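Local coordinates for protein fumarylacetoacetate hydrolase (Burkholderia xenovorans, PDB 5TI1) that probably hydrolyses fumarylacetoacetate to fumarate and acetoacetate, the final step of phenylalanine and tyrosine breakdown, using a bound divalent metal ion, at residues B[162-167]-B[388-393]; B[222-227]-B[408-413]; B[342-347]-B[376-381]; B[261-266]-B[277-282]. All blocks are in the same frame, centred on the assembly; numbering follows the deposited sequence.

Interaction 1: residues B[162-167]-B[388-393]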
# COMPACT_ATOMS: atom_id res chain seq x y z
N THR B 162 13.69 -12.83 -18.72
CA THR B 162 14.20 -13.93 -19.53
C THR B 162 14.86 -14.99 -18.65
O THR B 162 14.54 -16.18 -18.77
CB THR B 162 15.20 -13.40 -20.56
OG1 THR B 162 14.53 -12.47 -21.42
CG2 THR B 162 15.76 -14.54 -21.40
N ASN B 163 15.77 -14.58 -17.76
CA ASN B 163 16.43 -15.54 -16.88
C ASN B 163 15.42 -16.32 -16.07
O ASN B 163 15.39 -17.56 -16.10
CB ASN B 163 17.41 -14.82 -15.96
CG ASN B 163 18.65 -14.34 -16.69
OD1 ASN B 163 19.04 -14.91 -17.71
ND2 ASN B 163 19.28 -13.29 -16.17
N VAL B 164 14.55 -15.61 -15.35
CA VAL B 164 13.54 -16.24 -14.50
C VAL B 164 12.60 -17.10 -15.34
O VAL B 164 12.34 -18.26 -15.01
CB VAL B 164 12.77 -15.17 -13.71
CG1 VAL B 164 11.53 -15.77 -13.08
CG2 VAL B 164 13.67 -14.56 -12.65
N GLY B 165 12.08 -16.53 -16.43
CA GLY B 165 11.17 -17.28 -17.28
C GLY B 165 11.80 -18.52 -17.88
O GLY B 165 11.12 -19.52 -18.08
N SER B 166 13.11 -18.47 -18.17
CA SER B 166 13.78 -19.64 -18.71
C SER B 166 13.74 -20.81 -17.72
O SER B 166 13.59 -21.96 -18.12
CB SER B 166 15.23 -19.31 -19.08
OG SER B 166 15.29 -18.49 -20.23
N MET B 167 13.86 -20.52 -16.42
CA MET B 167 13.80 -21.60 -15.44
C MET B 167 12.38 -22.12 -15.28
O MET B 167 12.16 -23.32 -15.09
CB MET B 167 14.35 -21.13 -14.10
CG MET B 167 15.69 -20.44 -14.18
SD MET B 167 16.25 -19.93 -12.55
CE MET B 167 17.27 -18.51 -12.96
N SER B 388 19.92 -10.88 -8.93
CA SER B 388 19.46 -11.76 -7.86
C SER B 388 20.35 -12.99 -7.78
O SER B 388 20.89 -13.43 -8.79
CB SER B 388 18.00 -12.18 -8.08
OG SER B 388 17.89 -13.04 -9.20
N LEU B 389 20.49 -13.54 -6.57
CA LEU B 389 21.19 -14.82 -6.44
C LEU B 389 20.48 -15.91 -7.21
O LEU B 389 21.13 -16.83 -7.72
CB LEU B 389 21.32 -15.22 -4.97
CG LEU B 389 22.38 -14.53 -4.10
CD1 LEU B 389 23.74 -14.63 -4.74
CD2 LEU B 389 22.03 -13.08 -3.83
N LEU B 390 19.15 -15.83 -7.32
CA LEU B 390 18.41 -16.78 -8.15
C LEU B 390 18.97 -16.83 -9.57
O LEU B 390 19.18 -17.91 -10.13
CB LEU B 390 16.92 -16.42 -8.17
CG LEU B 390 16.07 -17.22 -9.16
CD1 LEU B 390 15.96 -18.68 -8.74
CD2 LEU B 390 14.69 -16.58 -9.37
N GLU B 391 19.26 -15.67 -10.16
CA GLU B 391 19.86 -15.66 -11.49
C GLU B 391 21.36 -15.97 -11.42
O GLU B 391 21.86 -16.78 -12.19
CB GLU B 391 19.64 -14.31 -12.17
CG GLU B 391 18.18 -13.90 -12.31
CD GLU B 391 18.05 -12.42 -12.54
OE1 GLU B 391 18.06 -12.00 -13.71
OE2 GLU B 391 17.96 -11.67 -11.54
N LEU B 392 22.07 -15.31 -10.50
CA LEU B 392 23.52 -15.44 -10.46
C LEU B 392 23.96 -16.89 -10.30
O LEU B 392 24.98 -17.30 -10.87
CB LEU B 392 24.10 -14.58 -9.32
CG LEU B 392 23.94 -13.07 -9.52
CD1 LEU B 392 24.27 -12.29 -8.26
CD2 LEU B 392 24.79 -12.59 -10.71
N THR B 393 23.20 -17.70 -9.55
CA THR B 393 23.54 -19.09 -9.32
C THR B 393 22.65 -20.05 -10.10
O THR B 393 22.75 -21.27 -9.91
CB THR B 393 23.47 -19.43 -7.82
OG1 THR B 393 22.10 -19.45 -7.39
CG2 THR B 393 24.23 -18.41 -7.00

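Interaction 2: residues B[222-227]-B[408-413]. With MG (magnesium ion), chain K.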
# COMPACT_ATOMS: atom_id res chain seq x y z
N LYS B 222 15.20 -20.23 0.64
CA LYS B 222 15.64 -19.56 -0.59
C LYS B 222 15.45 -18.05 -0.42
O LYS B 222 14.65 -17.41 -1.10
CB LYS B 222 14.90 -20.08 -1.81
CG LYS B 222 15.27 -21.49 -2.20
CD LYS B 222 14.81 -21.79 -3.61
CE LYS B 222 15.19 -23.19 -4.03
NZ LYS B 222 14.75 -23.42 -5.43
N LEU B 223 16.21 -17.48 0.52
CA LEU B 223 16.17 -16.05 0.77
C LEU B 223 17.07 -15.33 -0.22
O LEU B 223 18.26 -15.67 -0.36
CB LEU B 223 16.60 -15.77 2.20
CG LEU B 223 16.55 -14.32 2.66
CD1 LEU B 223 15.08 -13.80 2.60
CD2 LEU B 223 17.15 -14.22 4.05
N ASP B 224 16.53 -14.33 -0.90
CA ASP B 224 17.23 -13.71 -2.01
C ASP B 224 17.08 -12.20 -1.93
O ASP B 224 16.17 -11.67 -1.27
CB ASP B 224 16.72 -14.26 -3.35
CG ASP B 224 17.70 -14.05 -4.50
OD1 ASP B 224 18.76 -13.44 -4.27
OD2 ASP B 224 17.40 -14.49 -5.63
N ILE B 225 17.99 -11.50 -2.60
CA ILE B 225 17.86 -10.07 -2.85
C ILE B 225 17.09 -9.86 -4.14
O ILE B 225 16.92 -10.78 -4.94
CB ILE B 225 19.23 -9.37 -2.97
CG1 ILE B 225 19.87 -9.73 -4.31
CG2 ILE B 225 20.12 -9.72 -1.79
CD1 ILE B 225 21.16 -9.03 -4.59
N GLU B 226 16.66 -8.62 -4.36
CA GLU B 226 16.31 -8.15 -5.70
C GLU B 226 16.90 -6.76 -5.83
O GLU B 226 16.43 -5.83 -5.17
CB GLU B 226 14.80 -8.15 -5.95
CG GLU B 226 14.20 -9.55 -5.92
CD GLU B 226 12.95 -9.69 -6.76
OE1 GLU B 226 12.70 -10.80 -7.29
OE2 GLU B 226 12.21 -8.70 -6.88
N LEU B 227 17.97 -6.66 -6.62
CA LEU B 227 18.62 -5.38 -6.88
C LEU B 227 17.71 -4.52 -7.73
O LEU B 227 17.35 -4.91 -8.85
CB LEU B 227 19.96 -5.59 -7.58
CG LEU B 227 20.52 -4.34 -8.28
CD1 LEU B 227 20.97 -3.32 -7.26
CD2 LEU B 227 21.68 -4.73 -9.17
N ARG B 408 27.98 -19.34 -2.19
CA ARG B 408 26.60 -19.00 -1.89
C ARG B 408 25.70 -19.50 -3.00
O ARG B 408 26.00 -19.31 -4.18
CB ARG B 408 26.41 -17.49 -1.70
CG ARG B 408 26.91 -16.97 -0.36
CD ARG B 408 26.17 -17.62 0.80
NE ARG B 408 26.59 -17.10 2.09
CZ ARG B 408 27.65 -17.53 2.77
NH1 ARG B 408 28.41 -18.50 2.27
NH2 ARG B 408 27.95 -17.01 3.96
N SER B 409 24.59 -20.13 -2.61
CA SER B 409 23.47 -20.30 -3.51
C SER B 409 22.46 -19.20 -3.21
O SER B 409 22.34 -18.24 -3.98
CB SER B 409 22.85 -21.69 -3.38
OG SER B 409 23.69 -22.65 -4.00
N PHE B 410 21.77 -19.30 -2.08
CA PHE B 410 20.94 -18.21 -1.58
C PHE B 410 21.57 -17.63 -0.31
O PHE B 410 22.64 -18.06 0.12
CB PHE B 410 19.50 -18.69 -1.38
CG PHE B 410 18.80 -18.99 -2.67
CD1 PHE B 410 18.19 -17.96 -3.40
CD2 PHE B 410 18.79 -20.27 -3.20
CE1 PHE B 410 17.56 -18.22 -4.61
CE2 PHE B 410 18.16 -20.54 -4.40
CZ PHE B 410 17.54 -19.51 -5.12
N ILE B 411 20.92 -16.61 0.25
CA ILE B 411 21.49 -15.89 1.38
C ILE B 411 21.44 -16.73 2.65
O ILE B 411 20.44 -17.40 2.94
CB ILE B 411 20.75 -14.56 1.60
CG1 ILE B 411 20.85 -13.65 0.37
CG2 ILE B 411 21.30 -13.84 2.83
CD1 ILE B 411 19.85 -12.50 0.43
N GLU B 412 22.51 -16.68 3.43
CA GLU B 412 22.59 -17.43 4.67
C GLU B 412 22.54 -16.47 5.86
O GLU B 412 22.72 -15.26 5.72
CB GLU B 412 23.86 -18.29 4.68
CG GLU B 412 23.57 -19.68 4.12
CD GLU B 412 24.71 -20.28 3.37
OE1 GLU B 412 24.46 -21.18 2.54
OE2 GLU B 412 25.87 -19.87 3.62
N ASP B 413 22.23 -17.04 7.04
CA ASP B 413 22.11 -16.24 8.25
C ASP B 413 23.43 -15.55 8.56
O ASP B 413 24.50 -16.12 8.41
CB ASP B 413 21.68 -17.13 9.43
CG ASP B 413 20.25 -17.65 9.29
OD1 ASP B 413 19.49 -17.18 8.41
OD2 ASP B 413 19.87 -18.53 10.09
MG MG K . 10.95 -6.94 -6.89
O HOH W 1 18.42 -18.72 2.00

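Interaction 3: residues B[342-347]-B[376-381]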
# COMPACT_ATOMS: atom_id res chain seq x y z
N THR B 342 27.66 -8.94 -7.99
CA THR B 342 27.18 -8.53 -9.30
C THR B 342 27.52 -7.07 -9.53
O THR B 342 27.71 -6.30 -8.58
CB THR B 342 25.67 -8.78 -9.44
OG1 THR B 342 25.29 -8.61 -10.81
CG2 THR B 342 24.86 -7.84 -8.55
N ARG B 343 27.64 -6.70 -10.81
CA ARG B 343 27.81 -5.32 -11.25
C ARG B 343 26.95 -5.13 -12.49
O ARG B 343 27.10 -5.88 -13.45
CB ARG B 343 29.28 -5.00 -11.57
CG ARG B 343 30.28 -5.21 -10.44
CD ARG B 343 31.73 -5.11 -10.96
NE ARG B 343 32.71 -5.16 -9.88
CZ ARG B 343 33.15 -6.28 -9.30
NH1 ARG B 343 32.69 -7.46 -9.69
NH2 ARG B 343 34.04 -6.22 -8.32
N THR B 344 26.04 -4.16 -12.46
CA THR B 344 25.17 -3.94 -13.63
C THR B 344 24.89 -2.44 -13.76
O THR B 344 25.62 -1.61 -13.21
CB THR B 344 23.89 -4.78 -13.52
OG1 THR B 344 23.15 -4.69 -14.74
CG2 THR B 344 23.01 -4.29 -12.38
N ASN B 345 23.84 -2.10 -14.50
CA ASN B 345 23.50 -0.71 -14.77
C ASN B 345 21.99 -0.59 -14.95
O ASN B 345 21.36 -1.44 -15.58
CB ASN B 345 24.21 -0.19 -16.04
CG ASN B 345 24.24 1.33 -16.10
OD1 ASN B 345 23.20 1.98 -16.23
ND2 ASN B 345 25.43 1.91 -15.99
N PHE B 346 21.43 0.48 -14.39
CA PHE B 346 20.00 0.77 -14.54
C PHE B 346 19.62 1.05 -16.00
O PHE B 346 18.45 0.87 -16.37
CB PHE B 346 19.66 1.95 -13.62
CG PHE B 346 18.21 2.35 -13.63
CD1 PHE B 346 17.22 1.49 -13.18
CD2 PHE B 346 17.84 3.62 -14.06
CE1 PHE B 346 15.88 1.89 -13.16
CE2 PHE B 346 16.50 4.02 -14.04
CZ PHE B 346 15.52 3.16 -13.59
N LYS B 347 20.58 1.43 -16.85
CA LYS B 347 20.24 1.78 -18.22
C LYS B 347 19.70 0.61 -19.03
O LYS B 347 19.13 0.85 -20.10
CB LYS B 347 21.46 2.36 -18.94
CG LYS B 347 22.54 1.36 -19.29
CD LYS B 347 23.78 2.08 -19.78
CE LYS B 347 24.92 1.11 -20.07
NZ LYS B 347 25.99 1.76 -20.86
N GLY B 376 11.74 -3.14 -10.42
CA GLY B 376 11.96 -4.54 -10.71
C GLY B 376 13.44 -4.86 -10.73
O GLY B 376 14.29 -4.00 -10.91
N THR B 377 13.75 -6.14 -10.50
CA THR B 377 15.14 -6.62 -10.46
C THR B 377 15.91 -6.20 -11.71
O THR B 377 15.51 -6.51 -12.83
CB THR B 377 15.19 -8.14 -10.34
OG1 THR B 377 14.47 -8.56 -9.18
CG2 THR B 377 16.64 -8.61 -10.23
N ILE B 378 17.02 -5.51 -11.50
CA ILE B 378 17.83 -4.99 -12.60
C ILE B 378 18.90 -6.02 -12.95
O ILE B 378 19.81 -6.28 -12.16
CB ILE B 378 18.46 -3.64 -12.22
CG1 ILE B 378 17.37 -2.66 -11.80
CG2 ILE B 378 19.29 -3.10 -13.39
CD1 ILE B 378 17.87 -1.46 -11.04
N SER B 379 18.79 -6.61 -14.13
CA SER B 379 19.75 -7.60 -14.60
C SER B 379 20.30 -7.17 -15.95
O SER B 379 19.56 -6.71 -16.83
CB SER B 379 19.12 -8.99 -14.70
OG SER B 379 18.93 -9.53 -13.41
N GLY B 380 21.62 -7.33 -16.10
CA GLY B 380 22.31 -6.86 -17.27
C GLY B 380 22.58 -7.95 -18.28
O GLY B 380 22.03 -9.05 -18.22
N PRO B 381 23.45 -7.65 -19.25
CA PRO B 381 23.72 -8.61 -20.33
C PRO B 381 24.59 -9.79 -19.90
O PRO B 381 24.38 -10.91 -20.37
CB PRO B 381 24.43 -7.76 -21.39
CG PRO B 381 24.12 -6.33 -21.03
CD PRO B 381 24.03 -6.33 -19.54

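Interaction 4: residues B[261-266]-B[277-282]. With NA (sodium ion), chain L.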
# COMPACT_ATOMS: atom_id res chain seq x y z
N TRP B 261 13.77 -7.74 -0.77
CA TRP B 261 14.04 -9.06 -0.22
C TRP B 261 12.93 -10.03 -0.58
O TRP B 261 11.74 -9.72 -0.45
CB TRP B 261 14.19 -8.98 1.30
CG TRP B 261 15.19 -7.99 1.81
CD1 TRP B 261 14.93 -6.70 2.22
CD2 TRP B 261 16.60 -8.19 1.98
NE1 TRP B 261 16.10 -6.10 2.62
CE2 TRP B 261 17.14 -6.99 2.49
CE3 TRP B 261 17.45 -9.27 1.75
CZ2 TRP B 261 18.49 -6.84 2.80
CZ3 TRP B 261 18.81 -9.12 2.04
CH2 TRP B 261 19.31 -7.91 2.57
N SER B 262 13.32 -11.22 -1.03
CA SER B 262 12.38 -12.21 -1.54
C SER B 262 12.64 -13.56 -0.90
O SER B 262 13.79 -14.01 -0.83
CB SER B 262 12.49 -12.34 -3.06
OG SER B 262 12.00 -11.17 -3.70
N ALA B 263 11.57 -14.22 -0.44
CA ALA B 263 11.61 -15.61 0.02
C ALA B 263 11.01 -16.46 -1.10
O ALA B 263 9.79 -16.60 -1.20
CB ALA B 263 10.85 -15.78 1.33
N ARG B 264 11.88 -17.02 -1.95
CA ARG B 264 11.40 -17.55 -3.22
C ARG B 264 10.64 -18.85 -3.07
O ARG B 264 9.73 -19.12 -3.86
CB ARG B 264 12.56 -17.74 -4.19
CG ARG B 264 13.30 -16.47 -4.41
CD ARG B 264 13.99 -16.42 -5.74
NE ARG B 264 14.55 -15.10 -5.92
CZ ARG B 264 13.87 -14.05 -6.36
NH1 ARG B 264 12.57 -14.17 -6.68
NH2 ARG B 264 14.48 -12.88 -6.47
N ASP B 265 10.99 -19.68 -2.07
CA ASP B 265 10.22 -20.90 -1.85
C ASP B 265 8.84 -20.58 -1.29
O ASP B 265 7.85 -21.21 -1.67
CB ASP B 265 10.98 -21.88 -0.95
CG ASP B 265 11.57 -21.24 0.30
OD1 ASP B 265 11.50 -20.01 0.47
OD2 ASP B 265 12.11 -22.00 1.13
N ILE B 266 8.75 -19.59 -0.39
CA ILE B 266 7.45 -19.10 0.05
C ILE B 266 6.67 -18.56 -1.15
O ILE B 266 5.45 -18.74 -1.25
CB ILE B 266 7.62 -18.04 1.16
CG1 ILE B 266 8.19 -18.68 2.43
CG2 ILE B 266 6.30 -17.36 1.49
CD1 ILE B 266 8.35 -17.72 3.59
N PHE B 277 3.19 -12.38 -2.16
CA PHE B 277 2.57 -11.74 -1.01
C PHE B 277 3.48 -11.85 0.21
O PHE B 277 4.33 -10.98 0.42
CB PHE B 277 1.19 -12.35 -0.75
CG PHE B 277 0.41 -11.64 0.32
CD1 PHE B 277 0.27 -10.26 0.31
CD2 PHE B 277 -0.20 -12.36 1.33
CE1 PHE B 277 -0.46 -9.61 1.28
CE2 PHE B 277 -0.92 -11.72 2.32
CZ PHE B 277 -1.05 -10.34 2.29
N ASN B 278 3.33 -12.91 1.01
CA ASN B 278 4.20 -13.06 2.18
C ASN B 278 5.67 -13.15 1.79
O ASN B 278 6.54 -12.73 2.56
CB ASN B 278 3.79 -14.28 2.99
CG ASN B 278 2.58 -14.03 3.87
OD1 ASN B 278 2.19 -12.88 4.11
ND2 ASN B 278 1.99 -15.10 4.38
N ALA B 279 5.96 -13.66 0.61
CA ALA B 279 7.34 -13.81 0.17
C ALA B 279 8.04 -12.48 -0.06
O ALA B 279 9.27 -12.46 -0.19
CB ALA B 279 7.40 -14.61 -1.12
N LYS B 280 7.28 -11.37 -0.14
CA LYS B 280 7.84 -10.06 -0.44
C LYS B 280 7.72 -9.07 0.70
O LYS B 280 8.57 -8.18 0.81
CB LYS B 280 7.15 -9.45 -1.66
CG LYS B 280 7.28 -10.26 -2.92
CD LYS B 280 8.67 -10.19 -3.45
CE LYS B 280 8.69 -10.27 -4.96
NZ LYS B 280 10.09 -10.11 -5.44
N THR B 281 6.67 -9.17 1.50
CA THR B 281 6.28 -8.09 2.39
C THR B 281 6.98 -8.14 3.74
O THR B 281 6.72 -7.27 4.57
CB THR B 281 4.77 -8.12 2.62
OG1 THR B 281 4.44 -9.34 3.30
CG2 THR B 281 4.02 -8.04 1.28
N PHE B 282 7.84 -9.14 3.99
CA PHE B 282 8.50 -9.20 5.29
C PHE B 282 9.58 -8.12 5.44
O PHE B 282 9.95 -7.79 6.57
CB PHE B 282 9.10 -10.60 5.52
CG PHE B 282 10.19 -10.97 4.55
CD1 PHE B 282 9.89 -11.62 3.37
CD2 PHE B 282 11.51 -10.69 4.85
CE1 PHE B 282 10.89 -11.97 2.48
CE2 PHE B 282 12.52 -11.04 3.97
CZ PHE B 282 12.21 -11.67 2.78
NA NA L . 10.67 -7.45 -0.09

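Interaction 1: residues B[162-167]-B[388-393]
Residues 162-167 are helical throughout, whereas 388-393 is little more than one helical turn, 389-392, entered through Ser388 at its N-cap and left at Thr393. The backbones come nearest at Asn163 and Glu391, whose CA atoms are 6.4 Å apart. Asn163 ND2 donates a nearly straight hydrogen bond to Glu391 OE1, 3.0 Å long with 175° at the hydrogen. OE1 receives it on its anti lone pair and lies in the amide plane of Asn163, although the amide and carboxylate planes are turned 58° apart. Glu391 gets there with CG anti to its carbonyl carbon and the rest of the chain extended. Ser388 OG donates to the other oxygen, Glu391 OE2, over 2.7 Å, and caps the helix by accepting from Glu391 N at 3.1 Å. Outside the segments Ser379 also holds OE1, and His160 ND1 makes a weak hydrogen bond with OE2. Since His160 is the predicted proton acceptor, this grip on Glu391 is consistent with the Glu-His pairing of the family, in which the carboxylate would orient and polarise the imidazole. Beside the polar pair runs an apolar seam. Val164 and Leu390 cross at about a right angle, CG2 to CD2 4.0 Å. The extended Met167 meets Leu390 tip to tip, SD to CD1 4.0 Å, and Met167 CE lies 3.5 Å from the carbonyl O of Leu390. The short helix is thus flanked by helix 158-168 here, by Arg264 of helix 264-270 against Leu390, by Ile341 of strand 339-345 against Leu389 and Leu392, and by Ile225 of strand 223-233 against Leu389.

Interaction 2: residues B[222-227]-B[408-413]
This is a buried loop-on-strand contact in the FAH-family catalytic domain: the loop that leads into strand 416-424 closes over the start of strand 223-233, an inner strand of a mixed sheet. Further along that strand Glu226 OE2 binds the magnesium ion at 2.2 Å, with Asp153, Glu228 and Asp260 completing the protein ligands. A single direct backbone bond joins the segments, Ile411 N to Leu223 O at 2.9 Å, running nearly along the C=O axis. A water makes the second link, accepting from Leu223 N and donating to Ile411 O, so both polar backbone atoms of each residue are engaged. Phe410 buries the most surface. Lys222 CB sits 4.0 Å from its ring centroid, only 4° off the ring normal, a CH-pi contact over one face, and the extended lysine chain continues past the rim, CD lying 3.7 Å from Phe410 CE2. The amine beyond is held by Asn395 OD1. Asp224 comes to the edge of the same ring, CB in plane and the carboxylate turned 83° to it; OD2 is taken by Leu390 and by a salt bridge to Arg264 NE, which would keep the acid ionised. Ile411 fills the next site along the strand, crossing Ile225 at about a right angle, its CD1 touching both Ile225 CG2 at 3.6 Å and Leu223 O at 3.6 Å.

Interaction 3: residues B[342-347]-B[376-381]
Ile378 gives up the most surface here, and its two branches divide the work. CG2, anti to the backbone N, packs against the backbone, 3.4 Å from Asn345 O. CG1 is anti to the carbonyl carbon (chi1 -56°) and carries CD1 to Phe346, where it meets CD1 of the ring at 3.7 Å. The methyl arrives at the edge of that ring, near its plane. The bond from CA to CB of Phe346 points away from 376-381; CG is anti to the backbone N, and the contact is made by CD1 at the ring edge. The side chain also packs on Thr229 of strand 223-233. Strand 339-345 ends just here in an Asx turn: Asn345 OD1 accepts from Lys347 N at 2.7 Å, on a lone pair in the carbonyl plane, and the chain passes into a 3-10 turn. Asn345 ND2 is held by Asp323 OD1 of the adjacent strand, which fixes the flip of the amide. Thr344, still within the strand, supplies the second large patch. Its CG2 occupies the crowded position between backbone N and carbonyl carbon and lies 4.0 Å from Ile378 CG2. Its OG1 turns to Gly380 instead, 3.3 Å from Gly380 N at an angle too poor for a hydrogen bond and 3.4 Å from Gly380 CA, an approach made possible by the missing side chain. No hydrogen bond crosses between the segments: strand 339-345 pairs with strand 321-331, and Ile378 with Leu227. Thr377, next to Ile378, is a predicted substrate-binding residue and touches His160 of helix 158-168.

Interaction 4: residues B[261-266]-B[277-282]
One kind of interaction is metal coordination: Trp261 O at 2.5 Å and Lys280 O at 2.4 Å both bind the sodium ion, with Asp260 OD1, Ala283 O and Thr284 OG1 completing its protein ligands. Two hydrogen bonds follow. Ala263 N donates to Ala279 O over 2.9 Å, meeting a lone pair in the carbonyl plane, and the same oxygen takes a CA-H...O contact from Ser262. Lys280, bent at chi2 and chi3, curls back so that NZ donates to Ser262 OG at 2.8 Å. Apolar packing fills in round these bonds. Phe282 lays CZ 3.7 Å from Trp261 CB and brings its edge up to Ala263 N, while Ile266 CG2, anti to the backbone N, covers Ala279 CB. Ala279 CB itself sits tight against Ala263 O, 3.1 Å away, where strand 252-263 gives way to helix 264-270. On the far end Asn278 ND2 bonds to His359 O of the second subunit, so the turn also takes part in the dimer contact. As for charge, Arg264, its NH1 4.9 Å from Lys280 NZ, and the magnesium would together favour losing a proton from the lysine, whereas nearby Asp260 and Glu226 would favour keeping it; the balance remains open. The Lys280 carbonyl binds the sodium while its ammonium end lies about 4 Å (nearest side-chain atom) from the magnesium, but the direct link between the ions is Asp260, which coordinates both.

The four contacts lie around the magnesium site and the predicted catalytic His160. From nearest side-chain atoms to the magnesium it is about 4 Å for Lys280 (interaction 4), 9 Å for Ile378 (interaction 3) and 10 Å for Glu391 (interaction 1). Asp224 joins interactions 1 and 2, OD2 to Leu390 N at 2.8 Å and OD1 to Leu389 N at 2.9 Å. Interactions 1 and 3 meet at Ser379 OG and Glu391 OE1, 2.6 Å apart, and 2 and 3 at Leu227 O and Ile378 N, 2.7 Å. Interactions 2 and 4 share neighbouring strands, Asp224 N to Ser262 O at 2.8 Å, and Arg264 NH2 bridges to Glu226 OE1 at 2.9 Å, bracing a magnesium ligand from the second shell.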